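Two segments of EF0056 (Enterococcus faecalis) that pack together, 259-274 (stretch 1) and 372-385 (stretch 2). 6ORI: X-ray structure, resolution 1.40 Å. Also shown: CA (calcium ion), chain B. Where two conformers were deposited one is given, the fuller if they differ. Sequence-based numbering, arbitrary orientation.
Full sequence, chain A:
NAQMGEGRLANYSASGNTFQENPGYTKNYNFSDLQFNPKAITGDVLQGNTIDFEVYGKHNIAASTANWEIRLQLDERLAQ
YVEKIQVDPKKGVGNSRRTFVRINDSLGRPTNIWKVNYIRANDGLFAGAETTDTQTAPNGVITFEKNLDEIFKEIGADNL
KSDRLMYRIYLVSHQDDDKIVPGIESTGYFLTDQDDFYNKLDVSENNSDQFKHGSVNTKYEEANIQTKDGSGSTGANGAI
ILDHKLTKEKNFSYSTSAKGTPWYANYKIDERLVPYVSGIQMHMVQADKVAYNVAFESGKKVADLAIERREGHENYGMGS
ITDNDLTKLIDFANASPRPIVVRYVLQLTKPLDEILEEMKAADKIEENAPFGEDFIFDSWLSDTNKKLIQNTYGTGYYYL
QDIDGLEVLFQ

Stretch 1, residues 259-274: KGTPWYANYKIDERLV
Stretch 2, residues 372-385: GEDFIFDSWLSDTN

A strand beginning at Tyr264 and strand 375-382 pair antiparallel, their axes 4.6 Å apart at closest approach and their N-to-C directions 170° apart. Extended torsions run from Tyr264 (phi/psi -116/140) to Lys268 (-139/129) and from Phe375 (-82/137) to Ser382 (-133/158). The register pairs Tyr264 with Ser382, Asn266 with Trp380 and Lys268 with Asp378, at CA-CA distances of 5.2, 5.2 and 5.0 Å; these are the hydrogen-bonded pairs. Tyr264 N donates to Ser382 O (2.8 Å) and Ser382 N to Tyr264 O (3.0 Å). Asn266 N reaches Trp380 O at 2.9 Å, with Trp380 N returning to Asn266 O at 3.1 Å, and both Lys268 N to Asp378 O and Asp378 N to Lys268 O measure 2.9 Å. Between them lie the non-hydrogen-bonded pairs Ala265-Leu381 and Tyr267-Ser379, with CA atoms 4.9 and 4.3 Å apart.

Before the first strand, Pro262 follows a cis peptide bond. Gly260 has a positive phi (70/32), which favours glycine, and an ideal CB there would lie 3.1 Å from Asp383 CB, a tight approach. Gly260 O accepts a hydrogen bond from Thr384 N at 2.9 Å, a separate tie beyond the strands, outside their ladder. After the first strand the chain turns at Asp270 (-48/131) into helical torsions at 271-273, and Leu273 N bonds to Asp270 O at 2.9 Å.

Side chains alternate between the two faces of the sheet. On the face bearing Tyr264, Asn266, Lys268, Asp378, Trp380 and Ser382, buried Asn266 (chi1 m, chi2 -97°) is central. Its CB sits over the six-membered ring of Trp380 (chi1 p, chi2 101°), 3.4 Å from the centroid in a CH-pi contact, while its ND2 donates to Ser382 OG at 2.9 Å and Trp380 O at 3.3 Å. The amide thus satisfies polar acceptors beside an aromatic surface. In extended Lys268 (t, t, t, m), CB lies at the edge of the Trp380 ring, 4.2 Å from CZ3, while Lys268 CD passes 3.6 Å from Asp378 OD2; the end of the side chain leads away. Near the surface, one water joins Tyr264 OH and Thr384 OG1, at 2.8 Å from each.

The face bearing Ala265, Tyr267, Ile269, Phe377, Ser379 and Leu381 has a largely apolar contact. Leu381 (m, t) brings CD2 4.4 Å from Ala265 CB and CD1 3.9 Å from Trp263 CE3; Ile269 CB packs 3.8 Å from Phe377 CD2. Leu273 (m, t) continues this packing, its CD1 3.5 Å from Phe377 CZ and 3.8 Å from the Phe375 ring centroid, over the face.

A polar cluster closes the other end. Asp270 (chi1 t) accepts Ile376 N at OD2 (3.0 Å), and its OD1 forms a salt bridge with Arg272 NE (3.0 Å). Arg272 (m, t, m, chi4 155°) also directs NH1 and NH2 to Glu373 O, at 2.8 and 2.9 Å. Nearby, Gly372 O and Asp374 OD1 each bind the calcium ion at 2.3 Å. The contact buries 1165 Å² in total.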

# COMPACT_ATOMS: atom_id res chain seq x y z
N LYS A 259 -6.90 5.82 23.01
CA LYS A 259 -7.99 5.41 23.88
C LYS A 259 -8.49 4.04 23.44
O LYS A 259 -8.27 3.63 22.30
CB LYS A 259 -9.13 6.44 23.81
CG LYS A 259 -8.70 7.88 24.18
CD LYS A 259 -8.14 7.98 25.58
CE LYS A 259 -9.19 7.70 26.65
NZ LYS A 259 -10.32 8.68 26.59
N GLY A 260 -9.16 3.33 24.32
CA GLY A 260 -9.57 1.96 24.02
C GLY A 260 -8.38 1.02 23.97
O GLY A 260 -8.36 0.05 23.23
N THR A 261 -7.38 1.33 24.80
CA THR A 261 -6.15 0.57 24.88
C THR A 261 -6.30 -0.68 25.75
O THR A 261 -7.18 -0.75 26.61
CB THR A 261 -5.05 1.47 25.44
OG1 THR A 261 -5.55 2.14 26.62
CG2 THR A 261 -4.63 2.52 24.42
N PRO A 262 -5.43 -1.67 25.54
CA PRO A 262 -4.40 -1.67 24.51
C PRO A 262 -4.97 -2.01 23.14
O PRO A 262 -5.89 -2.80 22.97
CB PRO A 262 -3.43 -2.75 25.00
CG PRO A 262 -4.33 -3.74 25.70
CD PRO A 262 -5.39 -2.90 26.37
N TRP A 263 -4.39 -1.37 22.14
CA TRP A 263 -4.76 -1.69 20.77
C TRP A 263 -4.12 -3.00 20.34
O TRP A 263 -3.15 -3.48 20.94
CB TRP A 263 -4.30 -0.61 19.81
CG TRP A 263 -5.05 0.69 19.90
CD1 TRP A 263 -6.02 1.05 20.79
CD2 TRP A 263 -4.86 1.81 19.04
NE1 TRP A 263 -6.46 2.33 20.53
CE2 TRP A 263 -5.74 2.82 19.46
CE3 TRP A 263 -4.02 2.06 17.95
CZ2 TRP A 263 -5.81 4.05 18.82
CZ3 TRP A 263 -4.08 3.28 17.32
CH2 TRP A 263 -4.97 4.27 17.77
N TYR A 264 -4.70 -3.56 19.28
CA TYR A 264 -4.19 -4.78 18.65
C TYR A 264 -3.75 -4.49 17.24
O TYR A 264 -4.41 -3.72 16.52
CB TYR A 264 -5.26 -5.87 18.61
CG TYR A 264 -5.54 -6.49 19.96
CD1 TYR A 264 -6.06 -5.72 20.99
CD2 TYR A 264 -5.23 -7.80 20.22
CE1 TYR A 264 -6.33 -6.27 22.25
CE2 TYR A 264 -5.49 -8.37 21.48
CZ TYR A 264 -6.03 -7.58 22.48
OH TYR A 264 -6.28 -8.14 23.73
N ALA A 265 -2.64 -5.11 16.86
CA ALA A 265 -2.20 -5.20 15.47
C ALA A 265 -2.81 -6.46 14.89
O ALA A 265 -2.69 -7.53 15.48
CB ALA A 265 -0.67 -5.26 15.45
N ASN A 266 -3.49 -6.32 13.76
CA ASN A 266 -4.24 -7.41 13.12
C ASN A 266 -3.75 -7.68 11.73
O ASN A 266 -3.36 -6.75 11.01
CB ASN A 266 -5.75 -7.09 12.99
CG ASN A 266 -6.43 -6.90 14.30
OD1 ASN A 266 -7.04 -7.84 14.81
ND2 ASN A 266 -6.32 -5.71 14.86
N TYR A 267 -3.79 -8.94 11.33
CA TYR A 267 -3.32 -9.37 10.03
C TYR A 267 -4.16 -10.55 9.60
O TYR A 267 -4.62 -11.34 10.42
CB TYR A 267 -1.81 -9.69 10.07
CG TYR A 267 -1.43 -10.48 11.32
CD1 TYR A 267 -1.15 -9.86 12.51
CD2 TYR A 267 -1.42 -11.86 11.30
CE1 TYR A 267 -0.87 -10.58 13.67
CE2 TYR A 267 -1.13 -12.59 12.43
CZ TYR A 267 -0.87 -11.95 13.62
OH TYR A 267 -0.61 -12.68 14.77
N LYS A 268 -4.37 -10.64 8.30
CA LYS A 268 -5.14 -11.71 7.70
C LYS A 268 -4.46 -12.15 6.44
O LYS A 268 -4.08 -11.32 5.59
CB LYS A 268 -6.57 -11.25 7.38
CG LYS A 268 -7.47 -12.38 6.86
CD LYS A 268 -8.88 -11.86 6.56
CE LYS A 268 -9.86 -13.00 6.29
NZ LYS A 268 -9.43 -13.83 5.14
N ILE A 269 -4.24 -13.45 6.29
CA ILE A 269 -3.62 -13.95 5.08
C ILE A 269 -4.56 -14.91 4.37
O ILE A 269 -5.34 -15.63 5.00
CB ILE A 269 -2.25 -14.62 5.33
CG1 ILE A 269 -2.39 -16.01 5.95
CG2 ILE A 269 -1.37 -13.70 6.19
CD1 ILE A 269 -1.12 -16.84 5.90
N ASP A 270 -4.43 -14.91 3.05
CA ASP A 270 -5.28 -15.68 2.18
C ASP A 270 -5.38 -17.12 2.68
O ASP A 270 -4.38 -17.75 3.00
CB ASP A 270 -4.65 -15.67 0.77
CG ASP A 270 -5.58 -16.17 -0.30
OD1 ASP A 270 -5.92 -17.37 -0.30
OD2 ASP A 270 -5.97 -15.35 -1.14
N GLU A 271 -6.60 -17.63 2.77
CA GLU A 271 -6.83 -18.95 3.34
C GLU A 271 -6.00 -20.04 2.64
O GLU A 271 -5.57 -20.99 3.28
CB GLU A 271 -8.33 -19.31 3.31
CG GLU A 271 -8.97 -19.30 1.93
CD GLU A 271 -10.42 -19.73 1.96
OE1 GLU A 271 -10.80 -20.49 2.87
OE2 GLU A 271 -11.18 -19.30 1.06
N ARG A 272 -5.77 -19.90 1.34
CA ARG A 272 -5.00 -20.90 0.63
C ARG A 272 -3.55 -21.00 1.09
O ARG A 272 -2.90 -22.06 0.97
CB ARG A 272 -5.08 -20.64 -0.86
CG ARG A 272 -6.45 -20.84 -1.45
CD ARG A 272 -6.51 -20.31 -2.86
NE ARG A 272 -6.40 -18.86 -2.86
CZ ARG A 272 -5.96 -18.14 -3.88
NH1 ARG A 272 -5.58 -18.72 -5.02
NH2 ARG A 272 -5.92 -16.82 -3.77
N LEU A 273 -3.00 -19.90 1.59
CA LEU A 273 -1.61 -19.87 1.99
C LEU A 273 -1.35 -20.34 3.41
O LEU A 273 -0.21 -20.67 3.77
CB LEU A 273 -1.06 -18.46 1.82
CG LEU A 273 -0.53 -18.14 0.44
CD1 LEU A 273 -0.28 -16.62 0.37
CD2 LEU A 273 0.75 -18.93 0.15
N VAL A 274 -2.39 -20.38 4.23
CA VAL A 274 -2.21 -20.70 5.64
C VAL A 274 -1.40 -21.99 5.89
O VAL A 274 -0.46 -21.96 6.66
CB VAL A 274 -3.56 -20.70 6.38
CG1 VAL A 274 -3.38 -21.19 7.81
CG2 VAL A 274 -4.18 -19.29 6.34
N GLY A 372 -5.31 -19.87 -9.40
CA GLY A 372 -5.16 -18.70 -10.26
C GLY A 372 -5.48 -17.40 -9.52
O GLY A 372 -4.82 -16.37 -9.72
N GLU A 373 -6.50 -17.45 -8.67
CA GLU A 373 -6.93 -16.27 -7.93
C GLU A 373 -5.76 -15.67 -7.17
O GLU A 373 -5.02 -16.39 -6.49
CB GLU A 373 -8.07 -16.62 -6.97
N ASP A 374 -5.57 -14.36 -7.29
CA ASP A 374 -4.43 -13.70 -6.64
C ASP A 374 -4.58 -13.84 -5.14
O ASP A 374 -5.69 -13.97 -4.63
CB ASP A 374 -4.35 -12.22 -7.01
CG ASP A 374 -4.14 -12.01 -8.49
OD1 ASP A 374 -3.73 -12.96 -9.21
OD2 ASP A 374 -4.40 -10.86 -8.94
N PHE A 375 -3.47 -13.83 -4.42
CA PHE A 375 -3.55 -13.95 -2.96
C PHE A 375 -3.86 -12.60 -2.33
O PHE A 375 -3.28 -11.59 -2.72
CB PHE A 375 -2.23 -14.44 -2.39
CG PHE A 375 -1.84 -15.81 -2.83
CD1 PHE A 375 -2.63 -16.91 -2.57
CD2 PHE A 375 -0.64 -15.99 -3.50
CE1 PHE A 375 -2.23 -18.18 -2.97
CE2 PHE A 375 -0.24 -17.25 -3.91
CZ PHE A 375 -1.05 -18.34 -3.65
N ILE A 376 -4.75 -12.61 -1.35
CA ILE A 376 -5.19 -11.38 -0.68
C ILE A 376 -4.71 -11.37 0.77
O ILE A 376 -4.77 -12.38 1.46
CB ILE A 376 -6.73 -11.27 -0.70
CG1 ILE A 376 -7.24 -11.26 -2.15
CG2 ILE A 376 -7.19 -10.02 0.03
CD1 ILE A 376 -6.72 -10.13 -3.01
N PHE A 377 -4.25 -10.20 1.21
CA PHE A 377 -3.77 -9.97 2.57
C PHE A 377 -4.39 -8.70 3.14
O PHE A 377 -4.52 -7.70 2.45
CB PHE A 377 -2.25 -9.83 2.58
CG PHE A 377 -1.54 -10.98 1.93
CD1 PHE A 377 -1.29 -10.97 0.58
CD2 PHE A 377 -1.17 -12.09 2.66
CE1 PHE A 377 -0.66 -12.02 -0.01
CE2 PHE A 377 -0.54 -13.14 2.05
CZ PHE A 377 -0.28 -13.11 0.72
N ASP A 378 -4.70 -8.70 4.42
CA ASP A 378 -5.29 -7.51 5.06
C ASP A 378 -4.55 -7.22 6.35
O ASP A 378 -3.98 -8.12 6.97
CB ASP A 378 -6.76 -7.75 5.38
CG ASP A 378 -7.53 -8.32 4.20
OD1 ASP A 378 -8.04 -7.53 3.39
OD2 ASP A 378 -7.59 -9.56 4.06
N SER A 379 -4.58 -5.97 6.78
CA SER A 379 -4.00 -5.58 8.06
C SER A 379 -4.75 -4.37 8.58
O SER A 379 -5.20 -3.53 7.80
CB SER A 379 -2.52 -5.27 7.93
OG SER A 379 -1.82 -6.37 7.41
N TRP A 380 -4.87 -4.26 9.89
CA TRP A 380 -5.55 -3.12 10.48
C TRP A 380 -5.19 -3.01 11.94
O TRP A 380 -4.72 -4.00 12.54
CB TRP A 380 -7.08 -3.19 10.30
CG TRP A 380 -7.77 -4.34 11.02
CD1 TRP A 380 -8.47 -4.28 12.20
CD2 TRP A 380 -7.85 -5.71 10.58
NE1 TRP A 380 -8.96 -5.53 12.53
CE2 TRP A 380 -8.59 -6.42 11.56
CE3 TRP A 380 -7.35 -6.40 9.48
CZ2 TRP A 380 -8.84 -7.78 11.44
CZ3 TRP A 380 -7.59 -7.75 9.38
CH2 TRP A 380 -8.33 -8.43 10.36
N LEU A 381 -5.41 -1.85 12.54
CA LEU A 381 -5.34 -1.72 14.00
C LEU A 381 -6.74 -1.75 14.55
O LEU A 381 -7.67 -1.23 13.92
CB LEU A 381 -4.64 -0.42 14.39
CG LEU A 381 -3.22 -0.22 13.85
CD1 LEU A 381 -2.61 1.02 14.46
CD2 LEU A 381 -2.31 -1.40 14.09
N SER A 382 -6.90 -2.32 15.74
CA SER A 382 -8.18 -2.31 16.43
C SER A 382 -7.97 -1.90 17.86
O SER A 382 -6.84 -1.98 18.39
CB SER A 382 -8.87 -3.67 16.36
OG SER A 382 -8.06 -4.65 16.97
N ASP A 383 -9.03 -1.42 18.48
CA ASP A 383 -9.00 -1.19 19.92
C ASP A 383 -9.16 -2.51 20.67
O ASP A 383 -9.25 -3.60 20.08
CB ASP A 383 -10.01 -0.10 20.33
CG ASP A 383 -11.46 -0.50 20.14
OD1 ASP A 383 -11.79 -1.69 20.06
OD2 ASP A 383 -12.29 0.44 20.07
N THR A 384 -9.23 -2.42 21.99
CA THR A 384 -9.29 -3.60 22.81
C THR A 384 -10.58 -4.38 22.59
O THR A 384 -10.62 -5.58 22.86
CB THR A 384 -9.09 -3.18 24.25
OG1 THR A 384 -8.89 -4.32 25.06
CG2 THR A 384 -10.24 -2.32 24.78
N ASN A 385 -11.61 -3.73 22.09
CA ASN A 385 -12.88 -4.37 21.76
C ASN A 385 -12.99 -4.78 20.29
O ASN A 385 -14.08 -5.01 19.79
CB ASN A 385 -14.04 -3.45 22.14
CG ASN A 385 -14.48 -3.63 23.56
OD1 ASN A 385 -14.06 -4.54 24.27
ND2 ASN A 385 -15.36 -2.76 23.99
CA CA B . -4.44 -14.39 -10.90
O HOH W 1 -7.03 -6.37 25.72